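Putative lipoprotein (Campylobacter jejuni subsp. jejuni, PDB 2G5G) binds heme in cofacial pairs, a mode linked to its dimerization, and probably takes part in bacterial heme transport. Local coordinates at residues L193-I196 and Q197-D201; T224-I228 and G229-H233. All coordinates share one frame; numbering follows the deposited sequence.

Contact 1: L193-I196 and Q197-D201. With HEM (protoporphyrin IX containing Fe), chain B.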
loop_
_atom_site.group_PDB
_atom_site.type_symbol
_atom_site.label_atom_id
_atom_site.label_comp_id
_atom_site.label_asym_id
_atom_site.label_seq_id
_atom_site.Cartn_x
_atom_site.Cartn_y
_atom_site.Cartn_z
ATOM N N LEU A 193 -8.221 0.730 4.643
ATOM C CA LEU A 193 -7.820 -0.549 5.186
ATOM C C LEU A 193 -8.990 -1.242 5.913
ATOM O O LEU A 193 -9.130 -2.459 5.823
ATOM C CB LEU A 193 -6.604 -0.400 6.106
ATOM C CG LEU A 193 -5.295 0.122 5.489
ATOM C CD1 LEU A 193 -4.125 -0.016 6.483
ATOM C CD2 LEU A 193 -4.950 -0.554 4.163
ATOM N N VAL A 194 -9.814 -0.457 6.608
ATOM C CA VAL A 194 -11.037 -0.982 7.241
ATOM C C VAL A 194 -11.980 -1.563 6.189
ATOM O O VAL A 194 -12.456 -2.692 6.351
ATOM C CB VAL A 194 -11.777 0.073 8.102
ATOM C CG1 VAL A 194 -13.130 -0.470 8.569
ATOM C CG2 VAL A 194 -10.936 0.470 9.300
ATOM N N GLU A 195 -12.227 -0.810 5.113
ATOM C CA GLU A 195 -13.096 -1.277 4.035
ATOM C C GLU A 195 -12.581 -2.538 3.364
ATOM O O GLU A 195 -13.385 -3.421 3.020
ATOM C CB GLU A 195 -13.400 -0.184 3.007
ATOM C CG GLU A 195 -14.392 0.869 3.546
ATOM C CD GLU A 195 -15.625 0.247 4.223
ATOM O OE1 GLU A 195 -15.853 0.470 5.443
ATOM O OE2 GLU A 195 -16.368 -0.474 3.521
ATOM N N ILE A 196 -11.256 -2.636 3.216
ATOM C CA ILE A 196 -10.613 -3.838 2.668
ATOM C C ILE A 196 -10.794 -5.060 3.565
ATOM O O ILE A 196 -11.046 -6.167 3.053
ATOM C CB ILE A 196 -9.103 -3.621 2.372
ATOM C CG1 ILE A 196 -8.933 -2.746 1.121
ATOM C CG2 ILE A 196 -8.373 -4.952 2.123
ATOM C CD1 ILE A 196 -7.592 -2.059 1.086
ATOM N N GLN A 197 -10.637 -4.876 4.882
ATOM C CA GLN A 197 -10.917 -5.965 5.858
ATOM C C GLN A 197 -12.363 -6.425 5.756
ATOM O O GLN A 197 -12.645 -7.634 5.707
ATOM C CB GLN A 197 -10.597 -5.521 7.286
ATOM C CG GLN A 197 -10.625 -6.638 8.302
ATOM C CD GLN A 197 -9.303 -7.338 8.508
ATOM O OE1 GLN A 197 -9.138 -8.125 9.459
ATOM N NE2 GLN A 197 -8.360 -7.091 7.627
ATOM N N GLN A 198 -13.268 -5.468 5.704
ATOM C CA GLN A 198 -14.708 -5.721 5.616
ATOM C C GLN A 198 -15.057 -6.531 4.359
ATOM O O GLN A 198 -15.839 -7.501 4.416
ATOM C CB GLN A 198 -15.482 -4.392 5.615
ATOM C CG GLN A 198 -15.535 -3.686 6.995
ATOM C CD GLN A 198 -16.855 -3.902 7.698
ATOM O OE1 GLN A 198 -17.008 -4.830 8.516
ATOM N NE2 GLN A 198 -17.828 -3.079 7.370
ATOM N N PHE A 199 -14.475 -6.117 3.226
ATOM C CA PHE A 199 -14.615 -6.852 1.968
ATOM C C PHE A 199 -14.027 -8.266 2.000
ATOM O O PHE A 199 -14.645 -9.176 1.443
ATOM C CB PHE A 199 -14.011 -6.058 0.795
ATOM C CG PHE A 199 -14.979 -5.115 0.125
ATOM C CD1 PHE A 199 -15.030 -3.765 0.489
ATOM C CD2 PHE A 199 -15.796 -5.554 -0.905
ATOM C CE1 PHE A 199 -15.916 -2.888 -0.136
ATOM C CE2 PHE A 199 -16.682 -4.676 -1.542
ATOM C CZ PHE A 199 -16.731 -3.338 -1.153
ATOM N N LYS A 200 -12.842 -8.446 2.606
ATOM C CA LYS A 200 -12.202 -9.758 2.760
ATOM C C LYS A 200 -13.132 -10.663 3.557
ATOM O O LYS A 200 -13.376 -11.805 3.180
ATOM C CB LYS A 200 -10.862 -9.668 3.509
ATOM C CG LYS A 200 -9.693 -9.065 2.693
ATOM C CD LYS A 200 -8.460 -8.844 3.554
ATOM C CE LYS A 200 -7.215 -8.605 2.666
ATOM N NZ LYS A 200 -6.067 -8.258 3.538
ATOM N N ASP A 201 -13.672 -10.124 4.645
ATOM C CA ASP A 201 -14.592 -10.859 5.529
ATOM C C ASP A 201 -15.872 -11.295 4.826
ATOM O O ASP A 201 -16.333 -12.431 4.991
ATOM C CB ASP A 201 -14.871 -9.992 6.761
ATOM C CG ASP A 201 -13.698 -9.979 7.719
ATOM O OD1 ASP A 201 -12.842 -10.900 7.631
ATOM O OD2 ASP A 201 -13.599 -9.046 8.557
HETATM C CHA HEM B . 0.136 4.902 -1.195
HETATM C CHB HEM B . -1.995 0.738 -2.659
HETATM C CHC HEM B . -1.912 -1.038 1.848
HETATM C CHD HEM B . 0.304 3.047 3.326
HETATM C C1A HEM B . -0.473 3.932 -1.983
HETATM C C2A HEM B . -0.788 4.052 -3.402
HETATM C C3A HEM B . -1.372 2.904 -3.792
HETATM C C4A HEM B . -1.444 2.012 -2.652
HETATM C CMA HEM B . -1.883 2.557 -5.208
HETATM C CAA HEM B . -0.502 5.302 -4.279
HETATM C CBA HEM B . 0.972 5.348 -4.686
HETATM C CGA HEM B . 1.497 6.756 -4.971
HETATM O O1A HEM B . 0.694 7.669 -5.333
HETATM O O2A HEM B . 2.739 6.967 -4.837
HETATM C C1B HEM B . -2.267 -0.071 -1.571
HETATM C C2B HEM B . -3.111 -1.258 -1.545
HETATM C C3B HEM B . -3.096 -1.758 -0.301
HETATM C C4B HEM B . -2.230 -0.905 0.512
HETATM C CMB HEM B . -3.894 -1.830 -2.745
HETATM C CAB HEM B . -3.871 -3.023 0.165
HETATM C CBB HEM B . -3.690 -3.539 1.388
HETATM C C1C HEM B . -1.282 -0.094 2.634
HETATM C C2C HEM B . -0.986 -0.226 4.050
HETATM C C3C HEM B . -0.372 0.897 4.448
HETATM C C4C HEM B . -0.260 1.787 3.304
HETATM C CMC HEM B . -1.317 -1.458 4.923
HETATM C CAC HEM B . 0.135 1.220 5.876
HETATM C CBC HEM B . 0.976 0.397 6.514
HETATM C C1D HEM B . 0.483 3.944 2.291
HETATM C C2D HEM B . 1.128 5.236 2.399
HETATM C C3D HEM B . 1.085 5.828 0.983
HETATM C C4D HEM B . 0.418 4.827 0.163
HETATM C CMD HEM B . 1.728 5.873 3.673
HETATM C CAD HEM B . 1.643 7.202 0.537
HETATM C CBD HEM B . 2.616 6.983 -0.621
HETATM C CGD HEM B . 3.979 7.545 -0.296
HETATM O O1D HEM B . 4.907 6.741 -0.013
HETATM O O2D HEM B . 4.150 8.795 -0.327
HETATM N NA HEM B . -0.896 2.674 -1.558
HETATM N NB HEM B . -1.748 0.099 -0.299
HETATM N NC HEM B . -0.816 1.148 2.213
HETATM N ND HEM B . 0.088 3.756 0.975
HETATM FE FE HEM B . -1.023 1.960 0.397
#

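Contact 2: T224-I228 and G229-H233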
loop_
_atom_site.group_PDB
_atom_site.type_symbol
_atom_site.label_atom_id
_atom_site.label_comp_id
_atom_site.label_asym_id
_atom_site.label_seq_id
_atom_site.Cartn_x
_atom_site.Cartn_y
_atom_site.Cartn_z
ATOM N N THR A 224 -11.647 -14.312 12.121
ATOM C CA THR A 224 -12.517 -15.343 12.678
ATOM C C THR A 224 -13.356 -14.824 13.850
ATOM O O THR A 224 -14.330 -15.476 14.266
ATOM C CB THR A 224 -11.751 -16.591 13.053
ATOM O OG1 THR A 224 -10.851 -16.308 14.128
ATOM C CG2 THR A 224 -10.987 -17.163 11.800
ATOM N N SER A 225 -12.970 -13.656 14.376
ATOM C CA SER A 225 -13.630 -13.070 15.527
ATOM C C SER A 225 -15.145 -12.926 15.319
ATOM O O SER A 225 -15.607 -12.293 14.369
ATOM C CB SER A 225 -13.042 -11.685 15.844
ATOM O OG SER A 225 -13.903 -11.016 16.763
ATOM N N LYS A 226 -15.907 -13.464 16.260
ATOM C CA LYS A 226 -17.331 -13.281 16.265
ATOM C C LYS A 226 -17.755 -11.819 16.491
ATOM O O LYS A 226 -18.883 -11.487 16.218
ATOM C CB LYS A 226 -17.945 -14.141 17.366
ATOM C CG LYS A 226 -17.881 -15.651 17.055
ATOM C CD LYS A 226 -18.214 -16.437 18.296
ATOM C CE LYS A 226 -19.677 -16.327 18.665
ATOM N NZ LYS A 226 -19.982 -17.068 19.914
ATOM N N LYS A 227 -16.873 -10.998 17.052
ATOM C CA LYS A 227 -17.177 -9.579 17.343
ATOM C C LYS A 227 -17.089 -8.657 16.125
ATOM O O LYS A 227 -17.867 -7.724 16.002
ATOM C CB LYS A 227 -16.211 -9.044 18.392
ATOM C CG LYS A 227 -16.280 -9.750 19.747
ATOM C CD LYS A 227 -15.135 -9.310 20.654
ATOM C CE LYS A 227 -15.289 -7.862 21.141
ATOM N NZ LYS A 227 -14.044 -7.495 21.936
ATOM N N ILE A 228 -16.130 -8.911 15.237
ATOM C CA ILE A 228 -15.817 -7.964 14.150
ATOM C C ILE A 228 -15.660 -8.635 12.774
ATOM O O ILE A 228 -15.476 -7.938 11.771
ATOM C CB ILE A 228 -14.499 -7.221 14.433
ATOM C CG1 ILE A 228 -13.348 -8.231 14.595
ATOM C CG2 ILE A 228 -14.658 -6.264 15.656
ATOM C CD1 ILE A 228 -11.981 -7.646 14.809
ATOM N N GLY A 229 -15.658 -9.970 12.746
ATOM C CA GLY A 229 -15.219 -10.695 11.537
ATOM C C GLY A 229 -16.257 -11.466 10.741
ATOM O O GLY A 229 -17.460 -11.179 10.756
ATOM N N ILE A 230 -15.751 -12.466 10.030
ATOM C CA ILE A 230 -16.568 -13.359 9.209
ATOM C C ILE A 230 -17.930 -13.824 9.793
ATOM O O ILE A 230 -18.916 -13.822 9.063
ATOM C CB ILE A 230 -15.742 -14.579 8.758
ATOM C CG1 ILE A 230 -14.559 -14.082 7.887
ATOM C CG2 ILE A 230 -16.655 -15.635 8.015
ATOM C CD1 ILE A 230 -13.368 -15.041 7.843
ATOM N N PRO A 231 -17.985 -14.226 11.081
ATOM C CA PRO A 231 -19.308 -14.622 11.647
ATOM C C PRO A 231 -20.451 -13.608 11.473
ATOM O O PRO A 231 -21.598 -14.012 11.234
ATOM C CB PRO A 231 -18.989 -14.896 13.121
ATOM C CG PRO A 231 -17.557 -15.390 13.098
ATOM C CD PRO A 231 -16.902 -14.464 12.058
ATOM N N LEU A 232 -20.143 -12.304 11.547
ATOM C CA LEU A 232 -21.148 -11.271 11.321
ATOM C C LEU A 232 -21.668 -11.295 9.881
ATOM O O LEU A 232 -22.852 -11.077 9.641
ATOM C CB LEU A 232 -20.563 -9.882 11.605
ATOM C CG LEU A 232 -19.962 -9.647 12.994
ATOM C CD1 LEU A 232 -19.313 -8.248 13.047
ATOM C CD2 LEU A 232 -21.068 -9.801 14.049
ATOM N N HIS A 233 -20.771 -11.566 8.940
ATOM C CA HIS A 233 -21.118 -11.548 7.518
ATOM C C HIS A 233 -21.924 -12.782 7.178
ATOM O O HIS A 233 -22.901 -12.695 6.425
ATOM C CB HIS A 233 -19.864 -11.435 6.632
ATOM C CG HIS A 233 -19.093 -10.169 6.858
ATOM N ND1 HIS A 233 -19.191 -9.078 6.024
ATOM C CD2 HIS A 233 -18.224 -9.818 7.837
ATOM C CE1 HIS A 233 -18.418 -8.106 6.479
ATOM N NE2 HIS A 233 -17.820 -8.529 7.578
HETATM O O HOH W 1 -15.601 -7.523 9.161
#

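Contact 1: L193-I196 and Q197-D201
I196 and K200, one turn apart on helix 187-210, meet through both backbone and side chain. K200 N donates to I196 O at 2.9 Å, and the extended lysine chain passes the isoleucine at a slant, its CE 3.9 Å from I196 CG2. The other branch of I196 goes elsewhere: with CG1 anti to the carbonyl carbon (chi1 -74°), CD1 comes 4.0 Å from CAB of a heme vinyl group. One turn earlier, L193 puts CD1 3.5 Å from the heme methyl CMC.

E195 faces another side of the helix. Its carbonyl O takes the N-H of F199, and the same oxygen sits at the edge of the F199 ring, 3.0 Å from CD1. Q197 N is held by L193 O at 3.0 Å. The Q197 side chain starts with CG anti to its own backbone N (chi1 -170°), then bends and leads away to Y222 and H223 of helix 221-224.

K200 NZ hydrogen-bonds O2A of a second heme, while K200 of the second subunit reaches the heme beside L193. The arrangement is a regular stretch of alpha-helix, a little over two turns, with one face lining the cofacial heme site: apolar L193 and I196 against the porphyrin, K200 at a propionate.

Contact 2: T224-I228 and G229-H233
S225 O accepts the N-H of G229 at 2.8 Å, a rather bent bond (137° at the hydrogen) that closes an alpha-turn over K226, K227 and I228 before helix 230-236 begins. Within this turn S225 OG takes K227 N at 3.0 Å, forming an ST turn, and I228 N more weakly; the hydroxyl also pairs with D257.

The P231 ring packs against the start of the loop, its CG 3.4 Å from T224 O and its CD 3.4 Å from S225 O. K226 crosses the proline at about a right angle, CG to CG 4.0 Å. L232 covers the middle of the loop: its CB already points that way, and with CG anti to the carbonyl carbon (chi1 -56°) the two methyls meet successive carbonyl oxygens, CD1 3.3 Å from K227 O and CD2 3.5 Å from K226 O. At the far end a water donates to I228 O (2.6 Å) and is hydrogen-bonded to H233 NE2 in the plane of the imidazole, tying the loop to the first turn of the helix.

K226 forms a salt bridge with D259 and K227 one with D254. I228 and L232 pack on helix 165-179, while I230 and H233 lie against D201 of helix 187-210. K226 and P231 also touch V245 of strand 243-248.

Overall arrangement
Both contacts are local and largely buried, their centres 12 Å apart, and they meet where helix 187-210 passes the start of helix 230-236: Q198 O lies 3.4 Å from H233 CE1, and the D201 side chain packs on H233 and I230. H223 joins them further, hydrogen-bonded to D201 through its side chain and to I230 through its backbone. Contact 1 is a regular helix interior whose successive carbonyls accept four residues on, with one face turned to heme. Contact 2 is an irregular turn, held by a single direct backbone bond across its segments, a serine hydroxyl, a water bridge and apolar packing, farther from the heme and beside the sheet.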